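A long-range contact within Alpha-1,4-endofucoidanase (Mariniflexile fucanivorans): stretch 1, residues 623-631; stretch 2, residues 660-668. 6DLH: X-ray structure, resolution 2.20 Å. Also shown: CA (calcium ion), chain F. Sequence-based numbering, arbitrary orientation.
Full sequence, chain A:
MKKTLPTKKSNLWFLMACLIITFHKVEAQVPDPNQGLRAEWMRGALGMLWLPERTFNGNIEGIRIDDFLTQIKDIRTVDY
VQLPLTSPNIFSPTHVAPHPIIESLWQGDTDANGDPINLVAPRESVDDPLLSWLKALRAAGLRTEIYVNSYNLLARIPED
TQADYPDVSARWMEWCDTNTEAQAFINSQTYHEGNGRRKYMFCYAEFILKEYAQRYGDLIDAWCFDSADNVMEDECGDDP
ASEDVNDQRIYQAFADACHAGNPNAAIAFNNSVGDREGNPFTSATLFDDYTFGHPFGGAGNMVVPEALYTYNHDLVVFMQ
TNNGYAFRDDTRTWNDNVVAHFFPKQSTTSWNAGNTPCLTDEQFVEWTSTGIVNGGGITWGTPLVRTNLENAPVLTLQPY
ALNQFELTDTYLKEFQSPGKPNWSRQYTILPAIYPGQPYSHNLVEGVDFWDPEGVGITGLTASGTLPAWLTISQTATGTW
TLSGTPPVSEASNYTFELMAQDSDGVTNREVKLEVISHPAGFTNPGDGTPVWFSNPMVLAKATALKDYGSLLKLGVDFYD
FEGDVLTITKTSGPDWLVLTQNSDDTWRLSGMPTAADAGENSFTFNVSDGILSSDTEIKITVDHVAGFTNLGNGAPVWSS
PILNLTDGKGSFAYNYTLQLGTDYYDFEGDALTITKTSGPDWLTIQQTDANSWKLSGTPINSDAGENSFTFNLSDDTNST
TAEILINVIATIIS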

# COMPACT_ATOMS: atom_id res chain seq x y z
N ASP A 623 2.90 25.36 16.04
CA ASP A 623 4.00 26.29 15.88
C ASP A 623 3.67 27.28 14.77
O ASP A 623 2.85 26.99 13.91
N HIS A 624 4.34 28.44 14.82
CA HIS A 624 4.24 29.45 13.77
C HIS A 624 5.02 28.98 12.54
O HIS A 624 5.97 28.21 12.67
N VAL A 625 4.61 29.45 11.36
CA VAL A 625 5.35 29.28 10.12
C VAL A 625 6.74 29.88 10.33
O VAL A 625 6.87 30.97 10.86
N ALA A 626 7.78 29.14 9.91
CA ALA A 626 9.16 29.59 10.07
C ALA A 626 9.50 30.59 8.97
O ALA A 626 8.83 30.64 7.95
N GLY A 627 10.56 31.38 9.22
CA GLY A 627 11.11 32.27 8.21
C GLY A 627 10.64 33.72 8.34
O GLY A 627 11.13 34.59 7.62
N PHE A 628 9.69 33.97 9.24
CA PHE A 628 9.16 35.30 9.48
C PHE A 628 9.64 35.81 10.84
O PHE A 628 9.95 35.01 11.72
N THR A 629 9.67 37.14 10.99
CA THR A 629 10.09 37.79 12.22
C THR A 629 8.89 38.47 12.88
O THR A 629 8.32 39.41 12.32
N ASN A 630 8.51 37.98 14.06
CA ASN A 630 7.48 38.59 14.89
C ASN A 630 8.00 39.93 15.39
O ASN A 630 9.12 40.02 15.88
N LEU A 631 7.18 40.98 15.23
CA LEU A 631 7.58 42.31 15.64
C LEU A 631 7.04 42.60 17.04
O LEU A 631 7.51 43.52 17.72
N LEU A 660 -0.23 33.64 1.65
CA LEU A 660 -0.17 33.68 3.10
C LEU A 660 0.62 32.47 3.57
O LEU A 660 0.27 31.33 3.25
N GLY A 661 1.71 32.73 4.29
CA GLY A 661 2.54 31.66 4.84
C GLY A 661 3.84 31.50 4.06
O GLY A 661 4.77 30.89 4.54
N THR A 662 3.87 32.08 2.85
CA THR A 662 5.06 32.05 2.01
C THR A 662 5.63 33.46 1.88
O THR A 662 6.83 33.67 2.05
N ASP A 663 4.75 34.43 1.57
CA ASP A 663 5.18 35.77 1.21
C ASP A 663 4.90 36.75 2.35
O ASP A 663 5.60 37.76 2.48
N TYR A 664 3.89 36.45 3.17
CA TYR A 664 3.41 37.37 4.20
C TYR A 664 2.68 36.58 5.29
O TYR A 664 2.01 35.59 5.00
N TYR A 665 2.80 37.05 6.53
CA TYR A 665 2.32 36.32 7.69
C TYR A 665 1.80 37.28 8.76
O TYR A 665 2.38 38.33 8.99
N ASP A 666 0.71 36.87 9.42
CA ASP A 666 0.16 37.60 10.54
C ASP A 666 0.07 36.68 11.76
O ASP A 666 -0.69 35.71 11.76
N PHE A 667 0.81 37.03 12.82
CA PHE A 667 0.99 36.17 13.98
C PHE A 667 -0.29 35.98 14.79
O PHE A 667 -0.29 35.21 15.75
N GLU A 668 -1.39 36.64 14.40
CA GLU A 668 -2.65 36.48 15.11
C GLU A 668 -3.70 35.85 14.20
O GLU A 668 -4.80 35.54 14.65

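What polar anchor ties the two stretches together? It is the phenol of Tyr-665, whose OH is hydrogen-bonded to two nitrogens of the first stretch. His-624 ND1 lies 2.9 Å from Tyr-665 OH in a nearly straight hydrogen bond, and the backbone Val-625 N donates to the same Tyr-665 OH at 3.3 Å. Both His-624 (chi1 m) and Tyr-665 (chi1 t) point toward the opposite stretch, so the imidazole offers its edge to the hydroxyl while the chain beside it supplies an amide.

Where does the calcium ion fit in? Of the two stretches, only the second binds it, through Asp-666 OD1 at 2.5 Å from the calcium ion and Glu-668 OE1 at 2.7 Å from the calcium ion, with further ligands elsewhere in the structure. Asp-666 (chi1 t) and Glu-668 (chi1 m) direct their CA-to-CB bonds away from the first stretch, whereas Tyr-665 and Phe-667, which alternate with them, point toward it. One short segment thus serves the metal with one set of residues and the contact with the other. A weak hydrogen bond from Glu-668 N to Asp-666 OD2, 3.4 Å, links the two acids.

How do Phe-628 and Val-625 fill the space around Tyr-665? Phe-628 (chi1 m) points in and lays one ring face over Tyr-665, with CB of Tyr-665 3.5 Å from the ring centroid and almost on its normal. The two rings are near parallel but slid apart, so the tyrosine's methylene, rather than its ring, covers the phenylalanine. The edge of Phe-628 reaches the backbone, its CE2 lying 3.4 Å from Gly-661 O. Val-625 (chi1 t) sits over a face of the Tyr-665 ring, with Val-625 CG2 3.5 Å from Tyr-665 CE1, and its other methyl, CG1, is 3.3 Å from Gly-661 O. That carbonyl therefore touches both apolar side chains, in a loop where Gly-661 N donates to Tyr-664 O at 3.0 Å.

What surrounds Phe-667, which loses more surface to the contact than any other residue here? Its CA-to-CB bond points toward the first stretch and chi1 is m; the edge of its ring meets the face of His-624, and His-624 CD2 comes 3.6 Å from Phe-667 CD1. Asn-630 (chi1 t) covers one face of the ring: Asn-630 CB is 3.6 Å from the Phe-667 centroid, and Asn-630 ND2 is 3.2 Å from Phe-667 CG. Phe-628 CB adds a looser apolar touch at 4.1 Å from Phe-667 CZ.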

# COMPACT_ATOMS: atom_id res chain seq x y z
CB ASP A 623 5.29 25.57 15.48
CG ASP A 623 6.03 24.87 16.62
OD1 ASP A 623 5.65 25.07 17.79
OD2 ASP A 623 6.99 24.14 16.31
CB HIS A 624 4.73 30.81 14.27
CG HIS A 624 3.74 31.56 15.10
ND1 HIS A 624 2.47 31.87 14.64
CD2 HIS A 624 3.82 32.08 16.35
CE1 HIS A 624 1.81 32.53 15.57
NE2 HIS A 624 2.62 32.67 16.63
CB VAL A 625 4.62 29.93 8.93
CG1 VAL A 625 5.44 29.91 7.65
CG2 VAL A 625 3.24 29.33 8.69
CB ALA A 626 10.09 28.41 10.05
CB PHE A 628 7.63 35.30 9.43
CG PHE A 628 7.05 34.92 8.09
CD1 PHE A 628 6.98 35.85 7.06
CD2 PHE A 628 6.55 33.65 7.87
CE1 PHE A 628 6.43 35.50 5.83
CE2 PHE A 628 6.00 33.30 6.64
CZ PHE A 628 5.94 34.23 5.63
CB THR A 629 11.24 38.76 11.98
OG1 THR A 629 12.26 38.07 11.26
CG2 THR A 629 11.82 39.33 13.26
CB ASN A 630 7.07 37.66 16.04
CG ASN A 630 5.95 38.21 16.90
OD1 ASN A 630 6.14 38.43 18.09
ND2 ASN A 630 4.79 38.42 16.32
CB LEU A 631 7.11 43.34 14.60
CG LEU A 631 7.83 43.29 13.25
CD1 LEU A 631 7.16 44.21 12.25
CD2 LEU A 631 9.30 43.64 13.39
CB LEU A 660 -1.59 33.66 3.68
CG LEU A 660 -1.71 33.60 5.20
CD1 LEU A 660 -1.27 34.91 5.84
CD2 LEU A 660 -3.13 33.27 5.63
CB THR A 662 4.77 31.38 0.66
OG1 THR A 662 4.07 30.15 0.87
CG2 THR A 662 6.02 31.12 -0.16
CB ASP A 663 4.56 36.21 -0.12
CG ASP A 663 4.87 35.26 -1.26
OD1 ASP A 663 6.06 35.16 -1.64
OD2 ASP A 663 3.92 34.62 -1.76
CB TYR A 664 2.51 38.45 3.59
CG TYR A 664 1.22 37.95 2.97
CD1 TYR A 664 0.10 37.74 3.76
CD2 TYR A 664 1.12 37.69 1.61
CE1 TYR A 664 -1.09 37.26 3.21
CE2 TYR A 664 -0.06 37.22 1.05
CZ TYR A 664 -1.17 37.00 1.85
OH TYR A 664 -2.34 36.53 1.33
CB TYR A 665 3.47 35.47 8.25
CG TYR A 665 3.06 34.39 9.22
CD1 TYR A 665 2.15 33.40 8.85
CD2 TYR A 665 3.60 34.32 10.49
CE1 TYR A 665 1.78 32.39 9.72
CE2 TYR A 665 3.25 33.32 11.38
CZ TYR A 665 2.34 32.35 10.99
OH TYR A 665 1.99 31.36 11.86
CB ASP A 666 -1.21 38.19 10.21
CG ASP A 666 -1.86 38.89 11.39
OD1 ASP A 666 -1.32 39.93 11.82
OD2 ASP A 666 -2.88 38.38 11.89
CB PHE A 667 2.16 36.67 14.83
CG PHE A 667 3.51 36.38 14.24
CD1 PHE A 667 4.16 35.18 14.50
CD2 PHE A 667 4.13 37.29 13.40
CE1 PHE A 667 5.41 34.91 13.95
CE2 PHE A 667 5.38 37.02 12.85
CZ PHE A 667 6.02 35.83 13.13
CB GLU A 668 -3.13 37.81 15.72
CG GLU A 668 -2.15 38.43 16.71
CD GLU A 668 -0.98 39.15 16.07
OE1 GLU A 668 -1.10 39.53 14.89
OE2 GLU A 668 0.06 39.31 16.74
CA CA F . -2.60 41.34 13.48